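Local coordinates for protein beta-ketoacyl synthase (PDB 4EWG) that probably acts as a 3-oxoacyl-[acyl-carrier-protein] synthase, condensing acyl chains during fatty acid synthesis, as in other beta-ketoacyl-ACP synthases, at residues 10-22 with 80-92. Sequence-based numbering, arbitrary orientation.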
ATOM      1  N   ILE A  10      11.535 -16.886 -10.137  1.00 16.69           N
ATOM      2  CA  ILE A  10      10.196 -16.709 -10.633  1.00 16.15           C
ATOM      3  C   ILE A  10       9.781 -17.987 -11.313  1.00 16.56           C
ATOM      4  O   ILE A  10      10.342 -18.343 -12.330  1.00 17.08           O
ATOM      5  CB  ILE A  10      10.143 -15.565 -11.671  1.00 15.76           C
ATOM      6  CG1 ILE A  10      10.403 -14.225 -10.986  1.00 15.47           C
ATOM      7  CG2 ILE A  10       8.792 -15.527 -12.375  1.00 15.08           C
ATOM      8  CD1 ILE A  10      10.967 -13.190 -11.912  1.00 15.66           C
ATOM      9  N   THR A  11       8.780 -18.652 -10.768  1.00 16.74           N
ATOM     10  CA  THR A  11       8.362 -19.994 -11.282  1.00 17.39           C
ATOM     11  C   THR A  11       6.970 -19.972 -11.913  1.00 17.28           C
ATOM     12  O   THR A  11       6.515 -20.984 -12.434  1.00 18.01           O
ATOM     13  CB  THR A  11       8.371 -20.999 -10.137  1.00 17.52           C
ATOM     14  OG1 THR A  11       7.615 -20.446  -9.054  1.00 17.19           O
ATOM     15  CG2 THR A  11       9.778 -21.209  -9.633  1.00 17.90           C
ATOM     16  N   GLY A  12       6.302 -18.809 -11.875  1.00 16.86           N
ATOM     17  CA  GLY A  12       4.994 -18.619 -12.522  1.00 16.68           C
ATOM     18  C   GLY A  12       4.828 -17.204 -13.067  1.00 16.59           C
ATOM     19  O   GLY A  12       5.203 -16.235 -12.396  1.00 16.48           O
ATOM     20  N   MET A  13       4.306 -17.075 -14.295  1.00 16.83           N
ATOM     21  CA  MET A  13       3.994 -15.759 -14.891  1.00 16.47           C
ATOM     22  C   MET A  13       2.677 -15.850 -15.638  1.00 16.60           C
ATOM     23  O   MET A  13       2.409 -16.846 -16.332  1.00 17.46           O
ATOM     24  CB  MET A  13       5.080 -15.301 -15.884  1.00 16.90           C
ATOM     25  CG  MET A  13       6.488 -15.508 -15.398  1.00 17.31           C
ATOM     26  SD  MET A  13       7.775 -14.702 -16.390  1.00 17.89           S
ATOM     27  CE  MET A  13       7.529 -15.509 -17.977  1.00 18.49           C
ATOM     28  N   GLY A  14       1.864 -14.811 -15.517  1.00 16.30           N
ATOM     29  CA  GLY A  14       0.612 -14.729 -16.215  1.00 16.36           C
ATOM     30  C   GLY A  14      -0.043 -13.371 -16.056  1.00 16.01           C
ATOM     31  O   GLY A  14       0.292 -12.589 -15.170  1.00 15.61           O
ATOM     32  N   GLY A  15      -1.030 -13.117 -16.894  1.00 16.38           N
ATOM     33  CA  GLY A  15      -1.800 -11.892 -16.820  1.00 16.19           C
ATOM     34  C   GLY A  15      -2.906 -11.786 -17.852  1.00 16.62           C
ATOM     35  O   GLY A  15      -3.143 -12.718 -18.662  1.00 17.21           O
ATOM     36  N   VAL A  16      -3.613 -10.667 -17.765  1.00 16.10           N
ATOM     37  CA  VAL A  16      -4.730 -10.356 -18.588  1.00 16.60           C
ATOM     38  C   VAL A  16      -4.339  -9.020 -19.261  1.00 16.16           C
ATOM     39  O   VAL A  16      -4.149  -8.049 -18.568  1.00 15.49           O
ATOM     40  CB  VAL A  16      -6.025 -10.314 -17.658  1.00 16.70           C
ATOM     41  CG1 VAL A  16      -7.054  -9.377 -18.180  1.00 17.33           C
ATOM     42  CG2 VAL A  16      -6.660 -11.706 -17.496  1.00 17.57           C
ATOM     43  N   THR A  17      -4.125  -9.003 -20.588  1.00 16.66           N
ATOM     44  CA  THR A  17      -3.607  -7.793 -21.265  1.00 16.86           C
ATOM     45  C   THR A  17      -4.308  -7.498 -22.587  1.00 17.92           C
ATOM     46  O   THR A  17      -4.996  -8.354 -23.130  1.00 18.24           O
ATOM     47  CB  THR A  17      -2.084  -7.908 -21.608  1.00 16.72           C
ATOM     48  OG1 THR A  17      -1.921  -8.565 -22.872  1.00 17.19           O
ATOM     49  CG2 THR A  17      -1.268  -8.652 -20.497  1.00 15.78           C
ATOM     50  N   ALA A  18      -4.085  -6.290 -23.127  1.00 18.11           N
ATOM     51  CA  ALA A  18      -4.743  -5.872 -24.376  1.00 18.81           C
ATOM     52  C   ALA A  18      -4.311  -6.757 -25.547  1.00 20.08           C
ATOM     53  O   ALA A  18      -5.016  -6.836 -26.586  1.00 20.53           O
ATOM     54  CB  ALA A  18      -4.469  -4.414 -24.671  1.00 18.20           C
ATOM     55  N   LEU A  19      -3.175  -7.444 -25.382  1.00 20.47           N
ATOM     56  CA  LEU A  19      -2.651  -8.318 -26.430  1.00 21.67           C
ATOM     57  C   LEU A  19      -2.944  -9.770 -26.164  1.00 22.13           C
ATOM     58  O   LEU A  19      -2.548 -10.622 -26.963  1.00 23.62           O
ATOM     59  CB  LEU A  19      -1.126  -8.128 -26.612  1.00 21.44           C
ATOM     60  CG  LEU A  19      -0.640  -6.780 -27.155  1.00 21.54           C
ATOM     61  CD1 LEU A  19       0.809  -6.869 -27.629  1.00 21.83           C
ATOM     62  CD2 LEU A  19      -1.521  -6.295 -28.279  1.00 22.12           C
ATOM     63  N   GLY A  20      -3.614 -10.066 -25.055  1.00 22.13           N
ATOM     64  CA  GLY A  20      -4.036 -11.449 -24.740  1.00 22.91           C
ATOM     65  C   GLY A  20      -3.399 -11.912 -23.451  1.00 22.58           C
ATOM     66  O   GLY A  20      -2.767 -11.093 -22.749  1.00 21.29           O
ATOM     67  N   SER A  21      -3.585 -13.213 -23.133  1.00 23.02           N
ATOM     68  CA  SER A  21      -2.957 -13.852 -21.965  1.00 22.75           C
ATOM     69  C   SER A  21      -1.792 -14.769 -22.271  1.00 23.47           C
ATOM     70  O   SER A  21      -0.778 -14.701 -21.596  1.00 23.76           O
ATOM     71  CB  SER A  21      -3.956 -14.594 -21.141  1.00 23.02           C
ATOM     72  OG  SER A  21      -4.659 -13.659 -20.336  1.00 23.40           O
ATOM     73  N   ARG A  22      -1.900 -15.608 -23.273  1.00 24.92           N
ATOM     74  CA  ARG A  22      -0.791 -16.524 -23.577  1.00 25.77           C
ATOM     75  C   ARG A  22       0.347 -15.769 -24.251  1.00 25.55           C
ATOM     76  O   ARG A  22       0.107 -14.856 -25.034  1.00 25.31           O
ATOM     77  CB  ARG A  22      -1.233 -17.637 -24.505  1.00 27.58           C
ATOM     78  CG  ARG A  22      -2.379 -18.503 -24.013  1.00 28.59           C
ATOM     79  CD  ARG A  22      -2.966 -19.250 -25.190  1.00 30.44           C
ATOM     80  NE  ARG A  22      -1.974 -20.070 -25.899  1.00 31.54           N
ATOM     81  CZ  ARG A  22      -1.573 -21.298 -25.519  1.00 33.40           C
ATOM     82  NH1 ARG A  22      -2.039 -21.861 -24.401  1.00 33.09           N
ATOM     83  NH2 ARG A  22      -0.687 -21.978 -26.259  1.00 34.36           N
ATOM     84  N   TYR A  80      -9.386  -8.801 -12.683  1.00 15.53           N
ATOM     85  CA  TYR A  80      -8.158  -8.916 -13.503  1.00 14.94           C
ATOM     86  C   TYR A  80      -7.021  -9.513 -12.661  1.00 13.89           C
ATOM     87  O   TYR A  80      -6.327 -10.419 -13.089  1.00 13.54           O
ATOM     88  CB  TYR A  80      -7.698  -7.572 -14.007  1.00 14.85           C
ATOM     89  CG  TYR A  80      -8.650  -6.790 -14.914  1.00 15.29           C
ATOM     90  CD1 TYR A  80      -9.816  -7.336 -15.441  1.00 15.71           C
ATOM     91  CD2 TYR A  80      -8.347  -5.475 -15.244  1.00 15.35           C
ATOM     92  CE1 TYR A  80     -10.643  -6.595 -16.280  1.00 15.98           C
ATOM     93  CE2 TYR A  80      -9.169  -4.732 -16.072  1.00 15.70           C
ATOM     94  CZ  TYR A  80     -10.304  -5.297 -16.592  1.00 16.26           C
ATOM     95  OH  TYR A  80     -11.101  -4.503 -17.433  1.00 17.36           O
ATOM     96  N   ALA A  81      -6.869  -8.986 -11.450  1.00 12.95           N
ATOM     97  CA  ALA A  81      -5.780  -9.365 -10.552  1.00 12.44           C
ATOM     98  C   ALA A  81      -5.878 -10.871 -10.241  1.00 12.61           C
ATOM     99  O   ALA A  81      -4.887 -11.585 -10.328  1.00 12.26           O
ATOM    100  CB  ALA A  81      -5.846  -8.545  -9.267  1.00 11.73           C
ATOM    101  N   VAL A  82      -7.089 -11.328  -9.893  1.00 12.54           N
ATOM    102  CA  VAL A  82      -7.321 -12.727  -9.566  1.00 13.02           C
ATOM    103  C   VAL A  82      -7.090 -13.648 -10.782  1.00 13.50           C
ATOM    104  O   VAL A  82      -6.430 -14.666 -10.679  1.00 13.53           O
ATOM    105  CB  VAL A  82      -8.717 -12.940  -8.988  1.00 13.15           C
ATOM    106  CG1 VAL A  82      -9.019 -14.423  -8.849  1.00 13.40           C
ATOM    107  CG2 VAL A  82      -8.839 -12.247  -7.627  1.00 12.60           C
ATOM    108  N   ARG A  83      -7.526 -13.210 -11.951  1.00 14.02           N
ATOM    109  CA  ARG A  83      -7.352 -14.007 -13.139  1.00 14.70           C
ATOM    110  C   ARG A  83      -5.866 -14.143 -13.493  1.00 14.60           C
ATOM    111  O   ARG A  83      -5.399 -15.224 -13.829  1.00 14.68           O
ATOM    112  CB  ARG A  83      -8.140 -13.392 -14.294  1.00 15.33           C
ATOM    113  CG  ARG A  83      -8.001 -14.140 -15.605  1.00 16.22           C
ATOM    114  CD  ARG A  83      -8.344 -15.601 -15.446  1.00 16.85           C
ATOM    115  NE  ARG A  83      -8.332 -16.275 -16.731  1.00 17.66           N
ATOM    116  CZ  ARG A  83      -8.234 -17.585 -16.893  1.00 18.40           C
ATOM    117  NH1 ARG A  83      -8.112 -18.375 -15.836  1.00 18.76           N
ATOM    118  NH2 ARG A  83      -8.240 -18.117 -18.118  1.00 18.82           N
ATOM    119  N   ALA A  84      -5.134 -13.019 -13.412  1.00 14.03           N
ATOM    120  CA  ALA A  84      -3.685 -12.995 -13.604  1.00 13.77           C
ATOM    121  C   ALA A  84      -2.999 -13.978 -12.699  1.00 13.76           C
ATOM    122  O   ALA A  84      -2.099 -14.732 -13.119  1.00 13.82           O
ATOM    123  CB  ALA A  84      -3.138 -11.596 -13.339  1.00 13.22           C
ATOM    124  N   SER A  85      -3.418 -13.959 -11.442  1.00 13.44           N
ATOM    125  CA  SER A  85      -2.750 -14.706 -10.427  1.00 13.59           C
ATOM    126  C   SER A  85      -3.073 -16.188 -10.602  1.00 14.42           C
ATOM    127  O   SER A  85      -2.206 -17.031 -10.385  1.00 15.14           O
ATOM    128  CB  SER A  85      -3.178 -14.190  -9.053  1.00 13.29           C
ATOM    129  OG  SER A  85      -2.845 -12.836  -8.891  1.00 12.18           O
ATOM    130  N   GLU A  86      -4.309 -16.483 -11.016  1.00 14.81           N
ATOM    131  CA  GLU A  86      -4.746 -17.821 -11.373  1.00 15.83           C
ATOM    132  C   GLU A  86      -3.922 -18.418 -12.513  1.00 16.28           C
ATOM    133  O   GLU A  86      -3.516 -19.572 -12.445  1.00 16.85           O
ATOM    134  CB  GLU A  86      -6.220 -17.811 -11.779  1.00 16.34           C
ATOM    135  CG  GLU A  86      -6.838 -19.181 -12.085  1.00 17.34           C
ATOM    136  CD  GLU A  86      -8.320 -19.068 -12.470  1.00 17.94           C
ATOM    137  OE1 GLU A  86      -9.183 -19.715 -11.859  1.00 18.32           O
ATOM    138  OE2 GLU A  86      -8.639 -18.291 -13.401  1.00 18.51           O
ATOM    139  N   LEU A  87      -3.676 -17.627 -13.548  1.00 15.95           N
ATOM    140  CA  LEU A  87      -2.865 -18.083 -14.651  1.00 16.42           C
ATOM    141  C   LEU A  87      -1.417 -18.364 -14.155  1.00 16.56           C
ATOM    142  O   LEU A  87      -0.828 -19.396 -14.493  1.00 17.36           O
ATOM    143  CB  LEU A  87      -2.881 -17.057 -15.795  1.00 16.18           C
ATOM    144  CG  LEU A  87      -4.221 -17.011 -16.543  1.00 16.34           C
ATOM    145  CD1 LEU A  87      -4.494 -15.685 -17.252  1.00 15.89           C
ATOM    146  CD2 LEU A  87      -4.376 -18.196 -17.510  1.00 16.95           C
ATOM    147  N   ALA A  88      -0.885 -17.465 -13.332  1.00 16.01           N
ATOM    148  CA  ALA A  88       0.499 -17.570 -12.865  1.00 15.95           C
ATOM    149  C   ALA A  88       0.676 -18.767 -11.956  1.00 16.29           C
ATOM    150  O   ALA A  88       1.679 -19.458 -12.038  1.00 16.75           O
ATOM    151  CB  ALA A  88       0.925 -16.317 -12.144  1.00 15.14           C
ATOM    152  N   LEU A  89      -0.285 -18.985 -11.073  1.00 16.15           N
ATOM    153  CA  LEU A  89      -0.281 -20.172 -10.240  1.00 16.63           C
ATOM    154  C   LEU A  89      -0.338 -21.466 -11.054  1.00 17.67           C
ATOM    155  O   LEU A  89       0.391 -22.415 -10.755  1.00 18.71           O
ATOM    156  CB  LEU A  89      -1.441 -20.143  -9.282  1.00 16.15           C
ATOM    157  CG  LEU A  89      -1.256 -19.251  -8.091  1.00 15.39           C
ATOM    158  CD1 LEU A  89      -2.627 -19.168  -7.429  1.00 15.30           C
ATOM    159  CD2 LEU A  89      -0.198 -19.828  -7.167  1.00 15.26           C
ATOM    160  N   ALA A  90      -1.169 -21.523 -12.078  1.00 17.95           N
ATOM    161  CA  ALA A  90      -1.233 -22.760 -12.909  1.00 18.69           C
ATOM    162  C   ALA A  90       0.133 -22.965 -13.503  1.00 19.05           C
ATOM    163  O   ALA A  90       0.694 -24.067 -13.466  1.00 19.22           O
ATOM    164  CB  ALA A  90      -2.284 -22.671 -14.011  1.00 18.52           C
ATOM    165  N   ASP A  91       0.667 -21.883 -14.058  1.00 18.99           N
ATOM    166  CA  ASP A  91       1.915 -21.948 -14.774  1.00 19.34           C
ATOM    167  C   ASP A  91       3.001 -22.402 -13.807  1.00 19.46           C
ATOM    168  O   ASP A  91       3.897 -23.125 -14.209  1.00 20.22           O
ATOM    169  CB  ASP A  91       2.245 -20.578 -15.426  1.00 19.03           C
ATOM    170  CG  ASP A  91       3.652 -20.521 -16.006  1.00 19.36           C
ATOM    171  OD1 ASP A  91       3.972 -21.303 -16.961  1.00 20.31           O
ATOM    172  OD2 ASP A  91       4.444 -19.692 -15.513  1.00 18.94           O
ATOM    173  N   ALA A  92       2.898 -22.016 -12.531  1.00 18.85           N
ATOM    174  CA  ALA A  92       3.900 -22.412 -11.515  1.00 19.15           C
ATOM    175  C   ALA A  92       3.707 -23.851 -10.987  1.00 20.04           C
ATOM    176  O   ALA A  92       4.516 -24.350 -10.217  1.00 19.78           O
ATOM    177  CB  ALA A  92       3.911 -21.424 -10.365  1.00 18.14           C
TER
HETATM  178  O   HOH W   1      -7.263 -14.872 -19.445  1.00 33.56           O
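With CG of D91 trans to its own backbone nitrogen (chi1 171°), the carboxylate leans from the helix over strand 10-16 and accepts a hydrogen bond from the backbone N of M13. That bond, M13 N to D91 OD2 at 2.9 Å, is fairly straight (156° at the hydrogen) and enters on the anti side of the carboxylate, somewhat out of its plane. The same OD2 also bonds H258, so one oxygen ties the helix to two places in the fold. R83 likewise has CG opposite its backbone nitrogen, but its chain bends at chi2. Its aliphatic part runs across V16 at about a right angle, CG of R83 lying 3.4 Å from CG2 of V16, while its guanidinium forms a salt bridge with E86. A water accepts from R83 NE and donates to S21 OG, linking the helix to S21, just past the turn. L87 puts CD1 against S21 OG and the carbonyl oxygen of G15, at 3.7 and 3.6 Å respectively.

Between these larger groups the backbones come very close. A84 CB rests 3.7 Å from CA of G15, and A88 CB covers the peptide joining M13 and G14. G12 and G14 present bare CA atoms to the helix, and the two axes approach within 5.8 Å. A CA-H...O contact, from A92 CA to T11 O (3.1 Å), continues the close packing, while T11 OG1 turns to E245.

Strand 10-16 and helix 80-92 run roughly antiparallel, at 147°. M13 starts away from the helix, and its side chain touches W350 and E354 of helix 344-358. Helix 76-92 is thus an outer-layer helix packed on a sheet of the N-terminal half, as in the five-layered thiolase fold of beta-ketoacyl synthases.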